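Glycosyl hydrolase (Rhizobium leguminosarum bv. trifolii, PDB 5NDX) acts as an iduronidase, a bacterial orthologue of human alpha-L-iduronidase, and probably hydrolyses O-glycosidic bonds at L-iduronic acid residues. Local coordinates at residues 42-47 / 324-329; 281-286 / 416-421; 369-374 / 441-446; 556-561 / 565-570. The protein carries 2 engineered substitutions. All coordinates share one frame; numbering follows the deposited sequence.

Contacts 2 and 3 join the last two helices of a (beta/alpha)8 barrel to the large beta sheet, one of two beta regions packed beside it. Contact 1 is internal to the barrel region, at its closing seam, and contact 4 to the C-terminal beta domain. Contacts 2 and 3 touch directly: Ala282 CB sits 3.6 Å from Asp446 CA, and Ala285 CB is 4.0 Å from Ile445 CG2. The centre of contact 4 is 31 Å from that of contact 2, yet its nearest atoms come within about 4 Å of contact 3. None forms the substrate pocket. In contact 1 the side chain of Ile325 is about 12 Å from a bound coumarin glycoside.

Contact 1 (42-47 / 324-329); sequences LAYIGG and TIFAYF
Tyr44 and Phe326 meet at the seam where the (beta/alpha)8 barrel closes on itself, the first on helix 36-45 after the first barrel strand, the second on a strand of a two-stranded antiparallel sheet that follows the last. Tyr44 presents a face of its ring: Phe326 CE2 stands 3.5 Å above that plane, displaced toward the rim, and Phe326 CZ is 3.5 Å from Tyr44 CD2. The ring centroids are 5.0 Å apart and the planes inclined at 55°. Tyr44 CB lies in the plane of the Phe326 ring, just off its edge, 3.6 Å from Phe326 CZ. Broad, flat side chains suit the place because helix and strand backbones stay well apart here, Tyr44 CA and Phe326 CA being 10.0 Å from each other. Strand 326-330 pairs with strand 358-362, an excursion from the barrel that leads into its last helix, 364-372; Leu366 of that helix packs against both rings and against Ile325. Beside the aromatic pair, two branched aliphatic chains cross at about a right angle. Ile325 CD1 rests 3.7 Å from Ile45 CG1, directed there by CG1 lying between the backbone N and the carbonyl carbon (chi1 48°).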
loop_
_atom_site.group_PDB
_atom_site.type_symbol
_atom_site.label_atom_id
_atom_site.label_comp_id
_atom_site.label_asym_id
_atom_site.label_seq_id
_atom_site.Cartn_x
_atom_site.Cartn_y
_atom_site.Cartn_z
ATOM N N LEU A 42 -7.674 7.990 -2.834
ATOM C CA LEU A 42 -6.390 8.185 -3.494
ATOM C C LEU A 42 -5.532 9.296 -2.889
ATOM O O LEU A 42 -4.329 9.246 -3.006
ATOM C CB LEU A 42 -6.554 8.408 -4.995
ATOM C CG LEU A 42 -7.106 7.244 -5.775
ATOM C CD1 LEU A 42 -7.303 7.621 -7.228
ATOM C CD2 LEU A 42 -6.223 6.042 -5.678
ATOM N N ALA A 43 -6.152 10.292 -2.276
ATOM C CA ALA A 43 -5.429 11.309 -1.524
ATOM C C ALA A 43 -4.704 10.688 -0.348
ATOM O O ALA A 43 -3.542 11.011 -0.104
ATOM C CB ALA A 43 -6.405 12.361 -1.018
ATOM N N TYR A 44 -5.389 9.810 0.418
ATOM C CA TYR A 44 -4.669 9.135 1.524
ATOM C C TYR A 44 -3.614 8.184 1.006
ATOM O O TYR A 44 -2.512 8.148 1.546
ATOM C CB TYR A 44 -5.570 8.321 2.413
ATOM C CG TYR A 44 -6.691 9.027 3.061
ATOM C CD1 TYR A 44 -6.578 9.643 4.316
ATOM C CD2 TYR A 44 -7.909 9.069 2.420
ATOM C CE1 TYR A 44 -7.691 10.224 4.913
ATOM C CE2 TYR A 44 -8.976 9.690 2.984
ATOM C CZ TYR A 44 -8.878 10.262 4.216
ATOM O OH TYR A 44 -10.066 10.834 4.640
ATOM N N ILE A 45 -3.938 7.439 -0.063
ATOM C CA ILE A 45 -3.029 6.431 -0.617
ATOM C C ILE A 45 -1.768 7.079 -1.217
ATOM O O ILE A 45 -0.666 6.581 -1.023
ATOM C CB ILE A 45 -3.729 5.563 -1.649
ATOM C CG1 ILE A 45 -4.809 4.727 -0.971
ATOM C CG2 ILE A 45 -2.745 4.655 -2.375
ATOM C CD1 ILE A 45 -5.836 4.175 -1.959
ATOM N N GLY A 46 -1.920 8.220 -1.875
ATOM C CA GLY A 46 -0.769 8.954 -2.409
ATOM C C GLY A 46 -0.022 9.822 -1.418
ATOM O O GLY A 46 0.928 10.470 -1.787
ATOM N N GLY A 47 -0.507 9.934 -0.211
ATOM C CA GLY A 47 0.109 10.781 0.796
ATOM C C GLY A 47 1.082 10.163 1.786
ATOM O O GLY A 47 1.487 10.855 2.701
ATOM N N THR A 324 -9.969 -4.323 3.293
ATOM C CA THR A 324 -10.073 -2.944 2.799
ATOM C C THR A 324 -9.245 -2.081 3.742
ATOM O O THR A 324 -9.122 -2.378 4.961
ATOM C CB THR A 324 -11.537 -2.436 2.763
ATOM O OG1 THR A 324 -12.047 -2.281 4.082
ATOM C CG2 THR A 324 -12.453 -3.438 2.032
ATOM N N ILE A 325 -8.672 -1.022 3.191
ATOM C CA ILE A 325 -7.862 -0.116 3.940
ATOM C C ILE A 325 -8.692 1.005 4.587
ATOM O O ILE A 325 -8.145 1.779 5.420
ATOM C CB ILE A 325 -6.687 0.487 3.110
ATOM C CG1 ILE A 325 -7.130 1.017 1.757
ATOM C CG2 ILE A 325 -5.577 -0.540 3.007
ATOM C CD1 ILE A 325 -6.151 1.920 1.059
ATOM N N PHE A 326 -9.955 1.134 4.207
ATOM C CA PHE A 326 -10.866 2.045 4.916
ATOM C C PHE A 326 -12.135 1.305 5.286
ATOM O O PHE A 326 -12.527 0.398 4.574
ATOM C CB PHE A 326 -11.278 3.248 4.059
ATOM C CG PHE A 326 -10.120 4.101 3.595
ATOM C CD1 PHE A 326 -9.472 3.790 2.437
ATOM C CD2 PHE A 326 -9.717 5.198 4.323
ATOM C CE1 PHE A 326 -8.410 4.547 1.995
ATOM C CE2 PHE A 326 -8.618 5.955 3.913
ATOM C CZ PHE A 326 -7.977 5.626 2.745
ATOM N N ALA A 327 -12.752 1.727 6.388
ATOM C CA ALA A 327 -14.122 1.379 6.707
ATOM C C ALA A 327 -15.059 2.458 6.128
ATOM O O ALA A 327 -14.971 3.636 6.455
ATOM C CB ALA A 327 -14.277 1.265 8.209
ATOM N N TYR A 328 -15.903 2.037 5.211
ATOM C CA TYR A 328 -16.848 2.884 4.500
ATOM C C TYR A 328 -18.136 2.941 5.339
ATOM O O TYR A 328 -18.666 1.919 5.733
ATOM C CB TYR A 328 -17.126 2.273 3.098
ATOM C CG TYR A 328 -18.286 2.900 2.385
ATOM C CD1 TYR A 328 -18.144 4.106 1.683
ATOM C CD2 TYR A 328 -19.544 2.305 2.431
ATOM C CE1 TYR A 328 -19.231 4.714 1.058
ATOM C CE2 TYR A 328 -20.643 2.899 1.801
ATOM C CZ TYR A 328 -20.498 4.095 1.121
ATOM O OH TYR A 328 -21.622 4.686 0.547
ATOM N N PHE A 329 -18.578 4.147 5.650
ATOM C CA PHE A 329 -19.874 4.412 6.245
ATOM C C PHE A 329 -20.700 5.161 5.215
ATOM O O PHE A 329 -20.284 6.216 4.716
ATOM C CB PHE A 329 -19.728 5.343 7.433
ATOM C CG PHE A 329 -19.103 4.715 8.619
ATOM C CD1 PHE A 329 -17.714 4.637 8.739
ATOM C CD2 PHE A 329 -19.895 4.210 9.612
ATOM C CE1 PHE A 329 -17.137 4.057 9.852
ATOM C CE2 PHE A 329 -19.332 3.635 10.723
ATOM C CZ PHE A 329 -17.939 3.580 10.849
#

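Contact 2 (281-286 / 416-421); sequences KAYYAG and DAINRS
Tyr283, near the start of helix 282-300, makes both a polar and an apolar contact with loop 416-421. The polar one is a hydrogen bond from Tyr283 OH to the backbone carbonyl Asp416 O, 2.7 Å long. The donor approaches at a C=O...O angle of 134° and is tilted 25° from the carbonyl plane. With CG anti to the backbone N (chi1 173°), the phenol is carried across to the loop, where Ala417 O also lies near the ring's edge. The apolar contact is made by Ile418, whose side chain crosses the tyrosine at about a right angle. Its CG1 methylene lies over one ring face in a CH-pi contact, 4.0 Å from the Tyr283 ring centroid and 3.6 Å from Tyr283 CZ. Trp278 adds to the cluster, edge-to-face with Tyr283 and in touch with Ile418. The Asp416 carboxylate points elsewhere, its OD1 bound to Thr235 OG1 and Arg290 NE. Tyrosine suits this junction between a barrel helix and a loop of the large sheet: its face is apolar, while its hydroxyl gives a loop carbonyl a donor. The bond is directional and the face contact local, a single methylene; together they would limit how far the ring can tilt.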
loop_
_atom_site.group_PDB
_atom_site.type_symbol
_atom_site.label_atom_id
_atom_site.label_comp_id
_atom_site.label_asym_id
_atom_site.label_seq_id
_atom_site.Cartn_x
_atom_site.Cartn_y
_atom_site.Cartn_z
ATOM N N LYS A 281 -8.138 -4.561 12.719
ATOM C CA LYS A 281 -7.373 -4.495 13.978
ATOM C C LYS A 281 -5.881 -4.708 13.801
ATOM O O LYS A 281 -5.411 -5.014 12.718
ATOM C CB LYS A 281 -7.999 -5.502 14.972
ATOM C CG LYS A 281 -9.314 -4.939 15.514
ATOM C CD LYS A 281 -10.087 -5.852 16.450
ATOM C CE LYS A 281 -11.252 -5.031 17.032
ATOM N NZ LYS A 281 -12.314 -5.829 17.623
ATOM N N ALA A 282 -5.146 -4.549 14.891
ATOM C CA ALA A 282 -3.711 -4.566 14.822
ATOM C C ALA A 282 -3.147 -5.882 14.293
ATOM O O ALA A 282 -2.062 -5.874 13.712
ATOM C CB ALA A 282 -3.121 -4.228 16.183
ATOM N N TYR A 283 -3.907 -6.975 14.373
ATOM C CA TYR A 283 -3.454 -8.223 13.811
ATOM C C TYR A 283 -3.049 -8.069 12.365
ATOM O O TYR A 283 -2.044 -8.624 11.947
ATOM C CB TYR A 283 -4.516 -9.334 13.931
ATOM C CG TYR A 283 -4.137 -10.607 13.193
ATOM C CD1 TYR A 283 -4.411 -10.754 11.848
ATOM C CD2 TYR A 283 -3.458 -11.631 13.829
ATOM C CE1 TYR A 283 -4.052 -11.892 11.151
ATOM C CE2 TYR A 283 -3.068 -12.758 13.136
ATOM C CZ TYR A 283 -3.387 -12.887 11.808
ATOM O OH TYR A 283 -3.028 -13.994 11.095
ATOM N N TYR A 284 -3.839 -7.327 11.598
ATOM C CA TYR A 284 -3.573 -7.170 10.192
ATOM C C TYR A 284 -2.307 -6.316 9.963
ATOM O O TYR A 284 -1.553 -6.628 9.090
ATOM C CB TYR A 284 -4.745 -6.530 9.491
ATOM C CG TYR A 284 -4.718 -6.510 7.961
ATOM C CD1 TYR A 284 -4.085 -7.500 7.191
ATOM C CD2 TYR A 284 -5.430 -5.529 7.281
ATOM C CE1 TYR A 284 -4.159 -7.470 5.795
ATOM C CE2 TYR A 284 -5.469 -5.488 5.910
ATOM C CZ TYR A 284 -4.833 -6.455 5.150
ATOM O OH TYR A 284 -4.921 -6.354 3.768
ATOM N N ALA A 285 -2.084 -5.290 10.780
ATOM C CA ALA A 285 -0.853 -4.533 10.665
ATOM C C ALA A 285 0.329 -5.421 10.918
ATOM O O ALA A 285 1.339 -5.348 10.206
ATOM C CB ALA A 285 -0.868 -3.364 11.645
ATOM N N GLY A 286 0.234 -6.237 11.986
ATOM C CA GLY A 286 1.310 -7.154 12.353
ATOM C C GLY A 286 1.628 -8.145 11.261
ATOM O O GLY A 286 2.795 -8.329 10.872
ATOM N N ASP A 416 0.926 -16.096 13.322
ATOM C CA ASP A 416 -0.139 -16.466 12.412
ATOM C C ASP A 416 -1.477 -16.583 13.133
ATOM O O ASP A 416 -2.507 -16.132 12.620
ATOM C CB ASP A 416 0.225 -17.789 11.726
ATOM C CG ASP A 416 1.301 -17.614 10.673
ATOM O OD1 ASP A 416 1.740 -16.482 10.389
ATOM O OD2 ASP A 416 1.713 -18.605 10.090
ATOM N N ALA A 417 -1.467 -17.145 14.340
ATOM C CA ALA A 417 -2.733 -17.333 15.057
ATOM C C ALA A 417 -3.363 -16.006 15.457
ATOM O O ALA A 417 -2.728 -15.103 16.059
ATOM C CB ALA A 417 -2.585 -18.293 16.247
ATOM N N ILE A 418 -4.637 -15.901 15.127
ATOM C CA ILE A 418 -5.421 -14.665 15.287
ATOM C C ILE A 418 -5.816 -14.399 16.741
ATOM O O ILE A 418 -5.875 -13.284 17.189
ATOM C CB ILE A 418 -6.699 -14.780 14.425
ATOM C CG1 ILE A 418 -6.279 -14.782 12.940
ATOM C CG2 ILE A 418 -7.649 -13.607 14.664
ATOM C CD1 ILE A 418 -7.255 -15.528 12.072
ATOM N N ASN A 419 -6.067 -15.467 17.456
ATOM C CA ASN A 419 -6.633 -15.539 18.779
ATOM C C ASN A 419 -5.540 -15.578 19.869
ATOM O O ASN A 419 -5.811 -16.145 20.926
ATOM C CB ASN A 419 -7.415 -16.892 18.831
ATOM C CG ASN A 419 -6.514 -18.086 18.472
ATOM O OD1 ASN A 419 -5.816 -18.585 19.312
ATOM N ND2 ASN A 419 -6.451 -18.451 17.202
ATOM N N ARG A 420 -4.302 -15.141 19.578
ATOM C CA ARG A 420 -3.223 -15.132 20.569
ATOM C C ARG A 420 -2.919 -13.703 20.968
ATOM O O ARG A 420 -2.930 -12.800 20.119
ATOM C CB ARG A 420 -1.967 -15.791 20.043
ATOM C CG ARG A 420 -2.140 -17.275 19.743
ATOM C CD ARG A 420 -1.406 -18.221 20.688
ATOM N NE ARG A 420 0.017 -17.866 20.724
ATOM C CZ ARG A 420 0.953 -18.214 19.828
ATOM N NH1 ARG A 420 0.688 -18.983 18.744
ATOM N NH2 ARG A 420 2.192 -17.775 20.025
ATOM N N SER A 421 -2.732 -13.506 22.262
ATOM C CA SER A 421 -2.474 -12.226 22.898
ATOM C C SER A 421 -1.233 -12.399 23.776
ATOM O O SER A 421 -0.707 -13.480 23.923
ATOM C CB SER A 421 -3.665 -11.778 23.744
ATOM O OG SER A 421 -3.900 -12.740 24.784
#

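Contact 3 (369-374 / 441-446); sequences MELLAT and CLLRID
Segment 369-374, largely helical, approaches segment 441-446 most closely at Leu371 and Leu443, whose CA atoms are 7.6 Å apart, a separation that leaves room for packed aliphatic side chains. Leu371 is the helix residue that reaches the strand, lodging against Leu443 and Ile445, two residues apart and so on the same side of the strand. Its CG is 4.2 Å from Leu443 CB, the two side chains crossing at a slant. Farther along, Leu371 CD2 meets Ile445 CD1 at 4.0 Å as these chains run past each other in opposite directions, and the same methyl lies 4.1 Å from Leu443 O. A chi2 of 58° swings CD2 of Leu371 to the Ile445 side. Helix 364-372 is the last of the (beta/alpha)8 barrel, and strand 436-445 belongs to the large beta sheet beyond it; apolar, branched leucine and isoleucine suit such a buried helix-sheet interface. Thr374 folds back on Leu371: both Thr374 OG1, at 2.7 Å, and Thr374 N, at 3.2 Å, donate to Leu371 O, and Ser408 OG also bonds the hydroxyl. Arg444 points away from the helix, as its place between Leu443 and Ile445 requires. Its NH1 makes a salt bridge with Asp446 OD2, 2.9 Å long and in the guanidinium plane, while Thr520 OG1 and Asp513 O bind NE and NH2 of this buried arginine.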
loop_
_atom_site.group_PDB
_atom_site.type_symbol
_atom_site.label_atom_id
_atom_site.label_comp_id
_atom_site.label_asym_id
_atom_site.label_seq_id
_atom_site.Cartn_x
_atom_site.Cartn_y
_atom_site.Cartn_z
ATOM N N MET A 369 1.276 0.418 6.550
ATOM C CA MET A 369 2.076 0.899 5.419
ATOM C C MET A 369 2.629 2.301 5.604
ATOM O O MET A 369 3.749 2.588 5.124
ATOM C CB MET A 369 1.301 0.753 4.109
ATOM C CG MET A 369 1.034 -0.727 3.809
ATOM S SD MET A 369 0.106 -0.907 2.309
ATOM C CE MET A 369 1.399 -1.259 1.140
ATOM N N GLU A 370 1.909 3.146 6.328
ATOM C CA GLU A 370 2.445 4.437 6.756
ATOM C C GLU A 370 3.714 4.312 7.599
ATOM O O GLU A 370 4.675 5.043 7.365
ATOM C CB GLU A 370 1.420 5.269 7.535
ATOM C CG GLU A 370 0.266 5.780 6.684
ATOM C CD GLU A 370 -0.711 6.741 7.423
ATOM O OE1 GLU A 370 -0.450 7.965 7.599
ATOM O OE2 GLU A 370 -1.774 6.257 7.816
ATOM N N LEU A 371 3.706 3.401 8.570
ATOM C CA LEU A 371 4.853 3.145 9.373
ATOM C C LEU A 371 5.987 2.560 8.570
ATOM O O LEU A 371 7.122 3.013 8.684
ATOM C CB LEU A 371 4.538 2.248 10.584
ATOM C CG LEU A 371 4.099 2.967 11.856
ATOM C CD1 LEU A 371 2.891 3.805 11.649
ATOM C CD2 LEU A 371 3.774 1.976 12.965
ATOM N N LEU A 372 5.696 1.528 7.809
ATOM C CA LEU A 372 6.726 0.862 7.001
ATOM C C LEU A 372 7.370 1.815 5.938
ATOM O O LEU A 372 8.546 1.640 5.561
ATOM C CB LEU A 372 6.150 -0.389 6.318
ATOM C CG LEU A 372 5.713 -1.532 7.232
ATOM C CD1 LEU A 372 4.836 -2.520 6.501
ATOM C CD2 LEU A 372 6.919 -2.260 7.736
ATOM N N ALA A 373 6.611 2.821 5.506
ATOM C CA ALA A 373 7.058 3.757 4.495
ATOM C C ALA A 373 8.224 4.593 5.002
ATOM O O ALA A 373 8.962 5.093 4.184
ATOM C CB ALA A 373 5.930 4.677 4.095
ATOM N N THR A 374 8.375 4.725 6.331
ATOM C CA THR A 374 9.479 5.477 6.933
ATOM C C THR A 374 10.808 4.789 6.956
ATOM O O THR A 374 11.772 5.381 7.440
ATOM C CB THR A 374 9.171 5.887 8.400
ATOM O OG1 THR A 374 9.162 4.722 9.270
ATOM C CG2 THR A 374 7.842 6.600 8.468
ATOM N N CYS A 441 11.198 9.136 18.123
ATOM C CA CYS A 441 9.772 9.101 17.851
ATOM C C CYS A 441 9.348 7.647 17.848
ATOM O O CYS A 441 9.966 6.839 17.158
ATOM C CB CYS A 441 9.403 9.702 16.467
ATOM S SG CYS A 441 10.251 11.279 16.178
ATOM N N LEU A 442 8.328 7.327 18.656
ATOM C CA LEU A 442 7.819 5.979 18.771
ATOM C C LEU A 442 6.376 5.946 18.300
ATOM O O LEU A 442 5.523 6.554 18.917
ATOM C CB LEU A 442 7.899 5.516 20.213
ATOM C CG LEU A 442 9.259 5.685 20.881
ATOM C CD1 LEU A 442 9.113 5.509 22.379
ATOM C CD2 LEU A 442 10.308 4.748 20.310
ATOM N N LEU A 443 6.119 5.275 17.194
ATOM C CA LEU A 443 4.773 5.119 16.661
ATOM C C LEU A 443 4.299 3.664 16.916
ATOM O O LEU A 443 5.098 2.729 16.794
ATOM C CB LEU A 443 4.789 5.376 15.175
ATOM C CG LEU A 443 5.234 6.753 14.748
ATOM C CD1 LEU A 443 5.612 6.747 13.289
ATOM C CD2 LEU A 443 4.063 7.700 14.961
ATOM N N ARG A 444 3.013 3.497 17.221
ATOM C CA ARG A 444 2.461 2.213 17.627
ATOM C C ARG A 444 1.089 1.990 17.054
ATOM O O ARG A 444 0.213 2.883 17.100
ATOM C CB ARG A 444 2.371 2.152 19.160
ATOM C CG ARG A 444 1.678 0.948 19.809
ATOM C CD ARG A 444 2.316 -0.366 19.477
ATOM N NE ARG A 444 3.649 -0.513 20.019
ATOM C CZ ARG A 444 3.942 -0.705 21.318
ATOM N NH1 ARG A 444 3.009 -0.741 22.254
ATOM N NH2 ARG A 444 5.200 -0.856 21.682
ATOM N N ILE A 445 0.929 0.793 16.514
ATOM C CA ILE A 445 -0.349 0.228 16.173
ATOM C C ILE A 445 -0.564 -1.008 17.075
ATOM O O ILE A 445 0.141 -1.993 16.948
ATOM C CB ILE A 445 -0.457 -0.212 14.691
ATOM C CG1 ILE A 445 -0.091 0.945 13.774
ATOM C CG2 ILE A 445 -1.891 -0.676 14.405
ATOM C CD1 ILE A 445 0.117 0.545 12.338
ATOM N N ASP A 446 -1.546 -0.921 17.958
ATOM C CA ASP A 446 -1.918 -2.037 18.814
ATOM C C ASP A 446 -3.339 -1.739 19.273
ATOM O O ASP A 446 -3.996 -0.799 18.790
ATOM C CB ASP A 446 -0.914 -2.301 19.947
ATOM C CG ASP A 446 -0.834 -1.177 20.987
ATOM O OD1 ASP A 446 -1.780 -0.334 21.034
ATOM O OD2 ASP A 446 0.168 -1.130 21.810
#

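Contact 4 (556-561 / 565-570); sequences WAAGDI and IFYDVL
Tyr567 and Trp556 are the two residues with the most surface buried by the contact. The indole points an edge at the phenol: Trp556 NE1 stands 3.5 Å above the tyrosine plane, displaced toward its rim and nearest to Tyr567 CD1. This is an edge-to-face, T-shaped pair, the five-membered ring centroid 4.8 Å from that of Tyr567 and the planes at 73°. Trp556 reaches this position with CG set between the backbone N and the carbonyl carbon (chi1 65°), and its six-membered ring extends toward the strand of the facing sheet, where Trp556 CZ2 is 3.6 Å from Tyr567 CB and Trp556 CH2 is 4.0 Å from Val569 CG2, a compact methyl on a beta-branched residue suited to a strand. At the other end of the phenol, Ala558, small, lies against the hydroxyl. A water accepts from Gly559 N at 2.8 Å and lies near the plane of the tyrosine ring, weakly bonded to Tyr567 OH. Tyrosine suits this border because its ring is buried while its hydroxyl lies beside an ordered water. Strands 549-557 and 566-572 belong to different sheets, of three and four strands; this sandwich, with a core tryptophan facing a tyrosine, is consistent with a fibronectin type III-like domain.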
loop_
_atom_site.group_PDB
_atom_site.type_symbol
_atom_site.label_atom_id
_atom_site.label_comp_id
_atom_site.label_asym_id
_atom_site.label_seq_id
_atom_site.Cartn_x
_atom_site.Cartn_y
_atom_site.Cartn_z
ATOM N N TRP A 556 -1.653 17.200 -0.119
ATOM C CA TRP A 556 -0.489 18.038 -0.336
ATOM C C TRP A 556 0.722 17.160 -0.527
ATOM O O TRP A 556 0.587 15.940 -0.567
ATOM C CB TRP A 556 -0.322 19.049 0.804
ATOM C CG TRP A 556 -0.040 18.512 2.133
ATOM C CD1 TRP A 556 1.170 18.318 2.699
ATOM C CD2 TRP A 556 -1.009 18.166 3.119
ATOM N NE1 TRP A 556 1.021 17.852 3.975
ATOM C CE2 TRP A 556 -0.308 17.749 4.261
ATOM C CE3 TRP A 556 -2.407 18.134 3.131
ATOM C CZ2 TRP A 556 -0.948 17.283 5.411
ATOM C CZ3 TRP A 556 -3.057 17.725 4.316
ATOM C CH2 TRP A 556 -2.306 17.295 5.433
ATOM N N ALA A 557 1.900 17.756 -0.656
ATOM C CA ALA A 557 3.150 17.029 -0.826
ATOM C C ALA A 557 4.106 17.521 0.229
ATOM O O ALA A 557 3.999 18.659 0.672
ATOM C CB ALA A 557 3.731 17.301 -2.254
ATOM N N ALA A 558 5.023 16.661 0.656
ATOM C CA ALA A 558 6.107 17.032 1.570
ATOM C C ALA A 558 7.053 18.028 0.849
ATOM O O ALA A 558 7.254 17.913 -0.348
ATOM C CB ALA A 558 6.913 15.764 1.991
ATOM N N GLY A 559 7.606 18.979 1.589
ATOM C CA GLY A 559 8.524 19.959 1.050
ATOM C C GLY A 559 9.848 19.319 0.709
ATOM O O GLY A 559 10.568 19.793 -0.175
ATOM N N ASP A 560 10.204 18.252 1.426
ATOM C CA ASP A 560 11.384 17.483 1.061
ATOM C C ASP A 560 11.282 16.072 1.581
ATOM O O ASP A 560 10.208 15.661 2.010
ATOM C CB ASP A 560 12.658 18.210 1.522
ATOM C CG ASP A 560 12.776 18.282 2.992
ATOM O OD1 ASP A 560 12.201 17.443 3.745
ATOM O OD2 ASP A 560 13.473 19.188 3.427
ATOM N N ILE A 561 12.422 15.379 1.586
ATOM C CA ILE A 561 12.482 13.933 1.950
ATOM C C ILE A 561 12.979 13.701 3.391
ATOM O O ILE A 561 13.176 12.576 3.802
ATOM C CB ILE A 561 13.312 13.074 0.930
ATOM C CG1 ILE A 561 12.803 11.616 0.915
ATOM C CG2 ILE A 561 14.829 13.165 1.185
ATOM C CD1 ILE A 561 11.298 11.521 1.003
ATOM N N ILE A 565 8.834 13.884 9.900
ATOM C CA ILE A 565 8.042 15.090 9.723
ATOM C C ILE A 565 6.561 14.821 9.934
ATOM O O ILE A 565 6.017 13.863 9.374
ATOM C CB ILE A 565 8.229 15.675 8.315
ATOM C CG1 ILE A 565 9.718 15.932 8.044
ATOM C CG2 ILE A 565 7.465 16.991 8.187
ATOM C CD1 ILE A 565 10.427 16.923 9.004
ATOM N N PHE A 566 5.935 15.668 10.741
ATOM C CA PHE A 566 4.524 15.614 11.065
ATOM C C PHE A 566 3.804 16.893 10.631
ATOM O O PHE A 566 4.375 17.980 10.725
ATOM C CB PHE A 566 4.400 15.487 12.585
ATOM C CG PHE A 566 5.066 14.267 13.115
ATOM C CD1 PHE A 566 6.384 14.290 13.486
ATOM C CD2 PHE A 566 4.366 13.068 13.174
ATOM C CE1 PHE A 566 6.992 13.155 13.976
ATOM C CE2 PHE A 566 4.979 11.932 13.673
ATOM C CZ PHE A 566 6.293 11.979 14.055
ATOM N N TYR A 567 2.560 16.788 10.184
ATOM C CA TYR A 567 1.812 17.951 9.670
ATOM C C TYR A 567 0.668 18.297 10.615
ATOM O O TYR A 567 0.049 17.407 11.254
ATOM C CB TYR A 567 1.304 17.714 8.237
ATOM C CG TYR A 567 2.406 17.377 7.293
ATOM C CD1 TYR A 567 3.172 18.373 6.679
ATOM C CD2 TYR A 567 2.782 16.063 7.086
ATOM C CE1 TYR A 567 4.254 18.036 5.848
ATOM C CE2 TYR A 567 3.851 15.723 6.259
ATOM C CZ TYR A 567 4.588 16.726 5.621
ATOM O OH TYR A 567 5.657 16.350 4.815
ATOM N N ASP A 568 0.436 19.596 10.744
ATOM C CA ASP A 568 -0.774 20.147 11.344
ATOM C C ASP A 568 -1.560 20.832 10.242
ATOM O O ASP A 568 -0.989 21.372 9.284
ATOM C CB ASP A 568 -0.389 21.211 12.349
ATOM C CG ASP A 568 0.370 20.643 13.547
ATOM O OD1 ASP A 568 0.191 19.455 13.913
ATOM O OD2 ASP A 568 1.169 21.407 14.103
ATOM N N VAL A 569 -2.865 20.805 10.398
ATOM C CA VAL A 569 -3.781 21.491 9.533
ATOM C C VAL A 569 -4.433 22.556 10.361
ATOM O O VAL A 569 -4.923 22.272 11.466
ATOM C CB VAL A 569 -4.851 20.565 8.972
ATOM C CG1 VAL A 569 -5.842 21.369 8.140
ATOM C CG2 VAL A 569 -4.214 19.499 8.115
ATOM N N LEU A 570 -4.422 23.777 9.838
ATOM C CA LEU A 570 -5.047 24.917 10.498
ATOM C C LEU A 570 -6.115 25.571 9.636
ATOM O O LEU A 570 -6.161 25.406 8.425
ATOM C CB LEU A 570 -4.010 25.954 10.863
ATOM C CG LEU A 570 -2.883 25.471 11.759
ATOM C CD1 LEU A 570 -1.699 25.151 10.907
ATOM C CD2 LEU A 570 -2.476 26.581 12.711
HETATM O O HOH W 1 7.021 19.457 4.290
#